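Amidohydrolase family protein (Acinetobacter baumannii, PDB 4I6K) is probably a 2-pyrone-4,6-dicarboxylic acid hydrolase of the amidohydrolase family, which would open a cyclic ester by hydrolysis, and binds citric acid in this crystal. Local coordinates at residues 53-58 / 94-99; 70-75 / 86-91. One frame throughout, in Å; residues are numbered along the deposited sequence.

Interaction 1 (53-58 / 94-99); sequences ATVQSF and DRLKGI
Leu96 reaches from its strand to the first turn of helix 55-64 and sets its two methyls against two different residues there. CD1 lies 3.8 Å from Val55 CG1, while CD2 is 3.9 Å from Phe58 CE2. The second methyl comes up to the edge of the phenyl ring, near its plane. Both contacts are purely apolar, and the forked leucine suits the place because it can serve two partners three residues apart on the helix. Phe58 CG stands anti to the backbone N (chi1 177°), which carries the ring out toward the strand although its CB does not aim there. Val55, by contrast, points its CB at Leu96 and needs only a short branch.

Behind these side chains, the start of the helix is fixed by Thr54 at the N-cap. Its OG1 accepts from Ser57 N at 2.8 Å, with an N-H...O angle of 166°, and so satisfies an amide of the first turn, for which no preceding turn of helix supplies a carbonyl. On the strand side, Arg95 ties the chain just before the strand to the far end of the same helix and the loop after it: its guanidinium makes a salt bridge with Asp63 and hydrogen bonds to the carbonyls of Phe67 and Thr68. The pattern, a helix packed on the outer face of a parallel strand, is that of the (beta/alpha)8 barrel of amidohydrolases, here in the layer between helices and barrel wall.

Interaction 2 (70-75 / 86-91); sequences GVLVQP and LNAIQQ
Leu72 pushes its CD1 methyl against the side of helix 83-91, where it comes within 3.6 Å of Ala88 CB. The same methyl faces the tip of the next residue on the helix, 4.2 Å from Ile89 CD1, a looser approach. One leucine branch therefore carries the whole contact between the two segments, and the binding is by exclusion of water and by dispersion, since every group that meets is a hydrocarbon.

The residue types fit the spacing. Leu72 has CG anti to its carbonyl carbon (chi1 -70°), and from there the chain extends straight away from the strand toward the helix. Ala88 points its CB at the strand, and its single methyl allows the leucine to approach the helix closely. Ile89 sits a step further round the helix; its CB does not aim at Leu72, but the long CG1-CD1 branch brings its terminal methyl alongside. The backbones are 7.9 Å apart at their closest CA atoms, those of Leu72 and Ile89. On the solvent side of the helix stand Asn87, Gln90 and Gln91, polar residues that complete its amphipathic pattern.

Val71, next to Leu72 on strand 69-73, points its CB away from this helix and touches Phe291. Beyond the strand, Gln74 uses NE2 to bond the carbonyls of Gly79 and Asn81, which probably helps to hold the connection that leads into the helix. Helix 83-91 belongs to the right-handed beta-alpha-beta unit running from strand 69-73 to strand 96-100. Leu72 is further covered by Phe58 of helix 55-64, while Leu86 packs on Ile119 of strand 119-125, so the helix spans neighbouring parts of the barrel wall.

Interactions 1 and 2 have centres about 5 Å apart and form one continuous hydrophobic layer, with interaction 2 nested along the chain inside the loop closed by interaction 1. Their strands are parallel neighbours: Lys97 O and Leu72 N lie 2.8 Å apart, as do Ile99 N and Leu72 O, both probable hydrogen bonds. These place Leu96 and Leu72 side by side, with Leu96 CD1 3.9 Å from Leu72 CD1. Ile89 also touches Leu96, and Val55 packs on Ala88, joining the two helices. The side chains of Phe58 and Leu72 are each about 11 Å from the bound citric acid, so neither contact forms part of its first shell.

Interaction 1 (53-58 / 94-99)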
ATOM      1  N   ALA A  53      11.310  12.340  -7.809  1.00 44.05           N
ATOM      2  CA  ALA A  53      11.390  11.237  -6.839  1.00 43.00           C
ATOM      3  C   ALA A  53      11.973   9.990  -7.510  1.00 51.89           C
ATOM      4  O   ALA A  53      11.226   9.138  -7.990  1.00 56.57           O
ATOM      5  CB  ALA A  53      10.007  10.940  -6.231  1.00 41.10           C
ATOM      6  N   THR A  54      13.304   9.892  -7.541  1.00 52.23           N
ATOM      7  CA  THR A  54      14.008   8.911  -8.376  1.00 53.80           C
ATOM      8  C   THR A  54      14.256   7.577  -7.682  1.00 52.18           C
ATOM      9  O   THR A  54      14.350   7.514  -6.444  1.00 43.31           O
ATOM     10  CB  THR A  54      15.387   9.439  -8.821  1.00 48.75           C
ATOM     11  OG1 THR A  54      16.199   9.675  -7.665  1.00 55.37           O
ATOM     12  CG2 THR A  54      15.245  10.726  -9.593  1.00 50.13           C
ATOM     13  N   VAL A  55      14.395   6.517  -8.483  1.00 41.05           N
ATOM     14  CA  VAL A  55      14.727   5.207  -7.930  1.00 47.70           C
ATOM     15  C   VAL A  55      16.024   5.369  -7.187  1.00 50.51           C
ATOM     16  O   VAL A  55      16.224   4.823  -6.096  1.00 53.54           O
ATOM     17  CB  VAL A  55      14.958   4.161  -9.006  1.00 48.04           C
ATOM     18  CG1 VAL A  55      14.691   2.772  -8.432  1.00 49.07           C
ATOM     19  CG2 VAL A  55      14.068   4.415 -10.187  1.00 58.64           C
ATOM     20  N   GLN A  56      16.910   6.136  -7.806  1.00 52.60           N
ATOM     21  CA  GLN A  56      18.206   6.435  -7.240  1.00 55.81           C
ATOM     22  C   GLN A  56      18.043   6.931  -5.801  1.00 49.22           C
ATOM     23  O   GLN A  56      18.574   6.343  -4.862  1.00 44.13           O
ATOM     24  CB  GLN A  56      18.900   7.484  -8.115  1.00 60.65           C
ATOM     25  CG  GLN A  56      20.169   8.076  -7.535  1.00 83.93           C
ATOM     26  CD  GLN A  56      21.334   7.118  -7.628  1.00104.96           C
ATOM     27  OE1 GLN A  56      22.370   7.315  -6.989  1.00107.47           O
ATOM     28  NE2 GLN A  56      21.168   6.064  -8.426  1.00110.44           N
ATOM     29  N   SER A  57      17.298   8.013  -5.633  1.00 40.50           N
ATOM     30  CA  SER A  57      17.055   8.544  -4.303  1.00 46.07           C
ATOM     31  C   SER A  57      16.447   7.472  -3.389  1.00 42.93           C
ATOM     32  O   SER A  57      16.848   7.323  -2.234  1.00 47.39           O
ATOM     33  CB  SER A  57      16.150   9.776  -4.380  1.00 40.24           C
ATOM     34  OG  SER A  57      16.044  10.392  -3.109  1.00 52.26           O
ATOM     35  N   PHE A  58      15.492   6.713  -3.921  1.00 43.88           N
ATOM     36  CA  PHE A  58      14.807   5.705  -3.122  1.00 46.78           C
ATOM     37  C   PHE A  58      15.724   4.555  -2.694  1.00 43.95           C
ATOM     38  O   PHE A  58      15.753   4.188  -1.516  1.00 45.55           O
ATOM     39  CB  PHE A  58      13.575   5.174  -3.853  1.00 47.71           C
ATOM     40  CG  PHE A  58      12.868   4.078  -3.115  1.00 43.22           C
ATOM     41  CD1 PHE A  58      12.443   4.268  -1.817  1.00 46.35           C
ATOM     42  CD2 PHE A  58      12.637   2.853  -3.719  1.00 56.55           C
ATOM     43  CE1 PHE A  58      11.798   3.252  -1.134  1.00 43.80           C
ATOM     44  CE2 PHE A  58      11.992   1.833  -3.043  1.00 48.92           C
ATOM     45  CZ  PHE A  58      11.570   2.031  -1.753  1.00 38.39           C
ATOM     46  N   ASP A  94      16.269  -7.012  -8.660  1.00 65.36           N
ATOM     47  CA  ASP A  94      16.618  -7.914  -7.575  1.00 68.79           C
ATOM     48  C   ASP A  94      16.160  -7.364  -6.225  1.00 61.09           C
ATOM     49  O   ASP A  94      16.146  -8.076  -5.224  1.00 67.81           O
ATOM     50  CB  ASP A  94      18.134  -8.186  -7.585  1.00 69.91           C
ATOM     51  CG  ASP A  94      18.981  -6.895  -7.577  1.00 80.34           C
ATOM     52  OD1 ASP A  94      18.576  -5.858  -8.165  1.00 59.72           O
ATOM     53  OD2 ASP A  94      20.070  -6.926  -6.971  1.00 91.47           O
ATOM     54  N   ARG A  95      15.776  -6.095  -6.206  1.00 60.69           N
ATOM     55  CA  ARG A  95      15.415  -5.443  -4.951  1.00 57.56           C
ATOM     56  C   ARG A  95      13.987  -4.900  -4.946  1.00 58.74           C
ATOM     57  O   ARG A  95      13.409  -4.679  -3.879  1.00 63.59           O
ATOM     58  CB  ARG A  95      16.425  -4.335  -4.619  1.00 53.45           C
ATOM     59  CG  ARG A  95      17.857  -4.845  -4.559  1.00 49.71           C
ATOM     60  CD  ARG A  95      18.823  -3.788  -4.116  1.00 54.91           C
ATOM     61  NE  ARG A  95      18.590  -3.351  -2.743  1.00 46.46           N
ATOM     62  CZ  ARG A  95      19.190  -2.295  -2.206  1.00 56.60           C
ATOM     63  NH1 ARG A  95      20.043  -1.597  -2.942  1.00 51.35           N
ATOM     64  NH2 ARG A  95      18.942  -1.930  -0.949  1.00 47.57           N
ATOM     65  N   LEU A  96      13.416  -4.715  -6.132  1.00 44.84           N
ATOM     66  CA  LEU A  96      12.123  -4.057  -6.249  1.00 49.78           C
ATOM     67  C   LEU A  96      11.058  -4.895  -6.933  1.00 48.52           C
ATOM     68  O   LEU A  96      11.328  -5.531  -7.956  1.00 51.88           O
ATOM     69  CB  LEU A  96      12.267  -2.762  -7.045  1.00 43.20           C
ATOM     70  CG  LEU A  96      13.229  -1.731  -6.477  1.00 50.57           C
ATOM     71  CD1 LEU A  96      13.173  -0.494  -7.363  1.00 36.02           C
ATOM     72  CD2 LEU A  96      12.872  -1.409  -5.026  1.00 43.46           C
ATOM     73  N   LYS A  97       9.849  -4.859  -6.372  1.00 41.87           N
ATOM     74  CA  LYS A  97       8.636  -5.279  -7.075  1.00 42.00           C
ATOM     75  C   LYS A  97       7.633  -4.129  -7.114  1.00 47.39           C
ATOM     76  O   LYS A  97       7.821  -3.125  -6.436  1.00 55.76           O
ATOM     77  CB  LYS A  97       8.033  -6.521  -6.417  1.00 46.60           C
ATOM     78  CG  LYS A  97       8.828  -7.781  -6.736  1.00 57.32           C
ATOM     79  CD  LYS A  97       8.731  -8.854  -5.656  1.00 55.20           C
ATOM     80  CE  LYS A  97       9.539 -10.073  -6.089  1.00 67.40           C
ATOM     81  NZ  LYS A  97       9.079 -11.339  -5.463  1.00 71.86           N
ATOM     82  N   GLY A  98       6.565  -4.278  -7.894  1.00 44.39           N
ATOM     83  CA  GLY A  98       5.613  -3.197  -8.079  1.00 53.34           C
ATOM     84  C   GLY A  98       4.133  -3.552  -7.976  1.00 54.30           C
ATOM     85  O   GLY A  98       3.735  -4.712  -8.117  1.00 44.74           O
ATOM     86  N   ILE A  99       3.324  -2.531  -7.706  1.00 42.62           N
ATOM     87  CA  ILE A  99       1.870  -2.645  -7.723  1.00 50.42           C
ATOM     88  C   ILE A  99       1.398  -1.665  -8.777  1.00 34.73           C
ATOM     89  O   ILE A  99       1.651  -0.473  -8.667  1.00 44.22           O
ATOM     90  CB  ILE A  99       1.242  -2.250  -6.358  1.00 46.92           C
ATOM     91  CG1 ILE A  99       1.726  -3.180  -5.248  1.00 36.04           C
ATOM     92  CG2 ILE A  99      -0.299  -2.225  -6.431  1.00 40.91           C
ATOM     93  CD1 ILE A  99       1.322  -4.605  -5.438  1.00 46.34           C
TER

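Interaction 2 (70-75 / 86-91)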
ATOM      1  N   GLY A  70      12.214  -3.255  -1.584  1.00 43.40           N
ATOM      2  CA  GLY A  70      11.207  -2.223  -1.522  1.00 43.97           C
ATOM      3  C   GLY A  70      10.113  -2.532  -2.508  1.00 44.99           C
ATOM      4  O   GLY A  70      10.322  -3.253  -3.485  1.00 46.22           O
ATOM      5  N   VAL A  71       8.935  -1.988  -2.261  1.00 41.67           N
ATOM      6  CA  VAL A  71       7.857  -2.193  -3.190  1.00 41.87           C
ATOM      7  C   VAL A  71       7.351  -0.878  -3.713  1.00 42.12           C
ATOM      8  O   VAL A  71       6.829  -0.054  -2.954  1.00 44.39           O
ATOM      9  CB  VAL A  71       6.716  -2.983  -2.558  1.00 30.97           C
ATOM     10  CG1 VAL A  71       5.571  -3.152  -3.560  1.00 38.36           C
ATOM     11  CG2 VAL A  71       7.228  -4.340  -2.097  1.00 42.16           C
ATOM     12  N   LEU A  72       7.509  -0.689  -5.017  1.00 42.45           N
ATOM     13  CA  LEU A  72       7.003   0.494  -5.695  1.00 38.89           C
ATOM     14  C   LEU A  72       5.514   0.369  -5.993  1.00 48.17           C
ATOM     15  O   LEU A  72       5.041  -0.673  -6.453  1.00 44.94           O
ATOM     16  CB  LEU A  72       7.783   0.730  -6.980  1.00 44.30           C
ATOM     17  CG  LEU A  72       9.211   1.167  -6.690  1.00 49.52           C
ATOM     18  CD1 LEU A  72       9.933   1.528  -7.967  1.00 41.97           C
ATOM     19  CD2 LEU A  72       9.158   2.336  -5.722  1.00 42.64           C
ATOM     20  N   VAL A  73       4.779   1.441  -5.725  1.00 50.83           N
ATOM     21  CA  VAL A  73       3.341   1.458  -5.941  1.00 45.98           C
ATOM     22  C   VAL A  73       3.004   2.572  -6.927  1.00 47.87           C
ATOM     23  O   VAL A  73       3.565   3.666  -6.845  1.00 50.88           O
ATOM     24  CB  VAL A  73       2.600   1.679  -4.612  1.00 44.68           C
ATOM     25  CG1 VAL A  73       1.139   1.963  -4.850  1.00 39.68           C
ATOM     26  CG2 VAL A  73       2.773   0.477  -3.714  1.00 40.13           C
ATOM     27  N   GLN A  74       2.112   2.290  -7.874  1.00 43.82           N
ATOM     28  CA  GLN A  74       1.721   3.281  -8.881  1.00 37.98           C
ATOM     29  C   GLN A  74       0.934   4.420  -8.241  1.00 46.60           C
ATOM     30  O   GLN A  74      -0.056   4.176  -7.558  1.00 45.20           O
ATOM     31  CB  GLN A  74       0.865   2.620  -9.973  1.00 42.52           C
ATOM     32  CG  GLN A  74       0.126   3.605 -10.903  1.00 39.04           C
ATOM     33  CD  GLN A  74       1.031   4.142 -11.989  1.00 48.54           C
ATOM     34  OE1 GLN A  74       2.246   4.052 -11.879  1.00 45.78           O
ATOM     35  NE2 GLN A  74       0.449   4.688 -13.048  1.00 49.79           N
ATOM     36  N   PRO A  75       1.362   5.674  -8.477  1.00 50.25           N
ATOM     37  CA  PRO A  75       0.735   6.841  -7.870  1.00 44.26           C
ATOM     38  C   PRO A  75      -0.562   7.243  -8.553  1.00 47.66           C
ATOM     39  O   PRO A  75      -0.700   7.100  -9.760  1.00 44.45           O
ATOM     40  CB  PRO A  75       1.781   7.946  -8.053  1.00 47.08           C
ATOM     41  CG  PRO A  75       3.009   7.275  -8.596  1.00 49.50           C
ATOM     42  CD  PRO A  75       2.557   6.033  -9.255  1.00 46.05           C
ATOM     43  N   LEU A  86       7.634   0.805 -13.891  1.00 41.53           N
ATOM     44  CA  LEU A  86       8.190  -0.324 -14.637  1.00 53.74           C
ATOM     45  C   LEU A  86       9.689  -0.166 -14.949  1.00 58.32           C
ATOM     46  O   LEU A  86      10.462  -1.124 -14.818  1.00 53.54           O
ATOM     47  CB  LEU A  86       7.388  -0.558 -15.916  1.00 49.40           C
ATOM     48  CG  LEU A  86       6.010  -1.184 -15.663  1.00 51.74           C
ATOM     49  CD1 LEU A  86       5.190  -1.220 -16.942  1.00 49.40           C
ATOM     50  CD2 LEU A  86       6.155  -2.593 -15.063  1.00 48.23           C
ATOM     51  N   ASN A  87      10.094   1.040 -15.345  1.00 46.29           N
ATOM     52  CA  ASN A  87      11.509   1.317 -15.620  1.00 58.67           C
ATOM     53  C   ASN A  87      12.389   1.237 -14.376  1.00 54.07           C
ATOM     54  O   ASN A  87      13.520   0.745 -14.432  1.00 52.04           O
ATOM     55  CB  ASN A  87      11.671   2.675 -16.309  1.00 64.54           C
ATOM     56  CG  ASN A  87      11.130   2.673 -17.730  1.00 75.35           C
ATOM     57  OD1 ASN A  87      11.606   1.924 -18.585  1.00 88.83           O
ATOM     58  ND2 ASN A  87      10.127   3.505 -17.987  1.00 74.12           N
ATOM     59  N   ALA A  88      11.850   1.696 -13.251  1.00 52.10           N
ATOM     60  CA  ALA A  88      12.582   1.690 -11.994  1.00 51.28           C
ATOM     61  C   ALA A  88      12.844   0.266 -11.537  1.00 57.18           C
ATOM     62  O   ALA A  88      13.938  -0.046 -11.057  1.00 46.10           O
ATOM     63  CB  ALA A  88      11.810   2.460 -10.923  1.00 48.73           C
ATOM     64  N   ILE A  89      11.828  -0.590 -11.680  1.00 60.39           N
ATOM     65  CA  ILE A  89      11.937  -1.998 -11.299  1.00 59.41           C
ATOM     66  C   ILE A  89      13.035  -2.662 -12.104  1.00 56.39           C
ATOM     67  O   ILE A  89      13.934  -3.281 -11.539  1.00 61.95           O
ATOM     68  CB  ILE A  89      10.639  -2.773 -11.567  1.00 65.60           C
ATOM     69  CG1 ILE A  89       9.461  -2.153 -10.817  1.00 71.01           C
ATOM     70  CG2 ILE A  89      10.804  -4.219 -11.150  1.00 70.12           C
ATOM     71  CD1 ILE A  89       9.488  -2.425  -9.353  1.00 82.26           C
ATOM     72  N   GLN A  90      12.957  -2.524 -13.425  1.00 51.88           N
ATOM     73  CA  GLN A  90      13.964  -3.083 -14.330  1.00 58.81           C
ATOM     74  C   GLN A  90      15.394  -2.736 -13.937  1.00 60.68           C
ATOM     75  O   GLN A  90      16.297  -3.563 -14.086  1.00 63.50           O
ATOM     76  CB  GLN A  90      13.708  -2.636 -15.766  1.00 60.28           C
ATOM     77  CG  GLN A  90      12.650  -3.461 -16.470  1.00 73.07           C
ATOM     78  CD  GLN A  90      11.809  -2.639 -17.423  1.00 85.08           C
ATOM     79  OE1 GLN A  90      12.317  -1.746 -18.113  1.00 86.29           O
ATOM     80  NE2 GLN A  90      10.507  -2.934 -17.467  1.00 81.60           N
ATOM     81  N   GLN A  91      15.609  -1.524 -13.434  1.00 57.22           N
ATOM     82  CA  GLN A  91      16.944  -1.129 -12.995  1.00 54.76           C
ATOM     83  C   GLN A  91      17.403  -1.889 -11.765  1.00 56.95           C
ATOM     84  O   GLN A  91      18.595  -2.171 -11.632  1.00 62.38           O
ATOM     85  CB  GLN A  91      17.005   0.357 -12.707  1.00 53.30           C
ATOM     86  CG  GLN A  91      16.755   1.194 -13.918  1.00 58.32           C
ATOM     87  CD  GLN A  91      16.883   2.652 -13.607  1.00 59.14           C
ATOM     88  OE1 GLN A  91      16.164   3.480 -14.159  1.00 66.44           O
ATOM     89  NE2 GLN A  91      17.790   2.981 -12.699  1.00 51.65           N
TER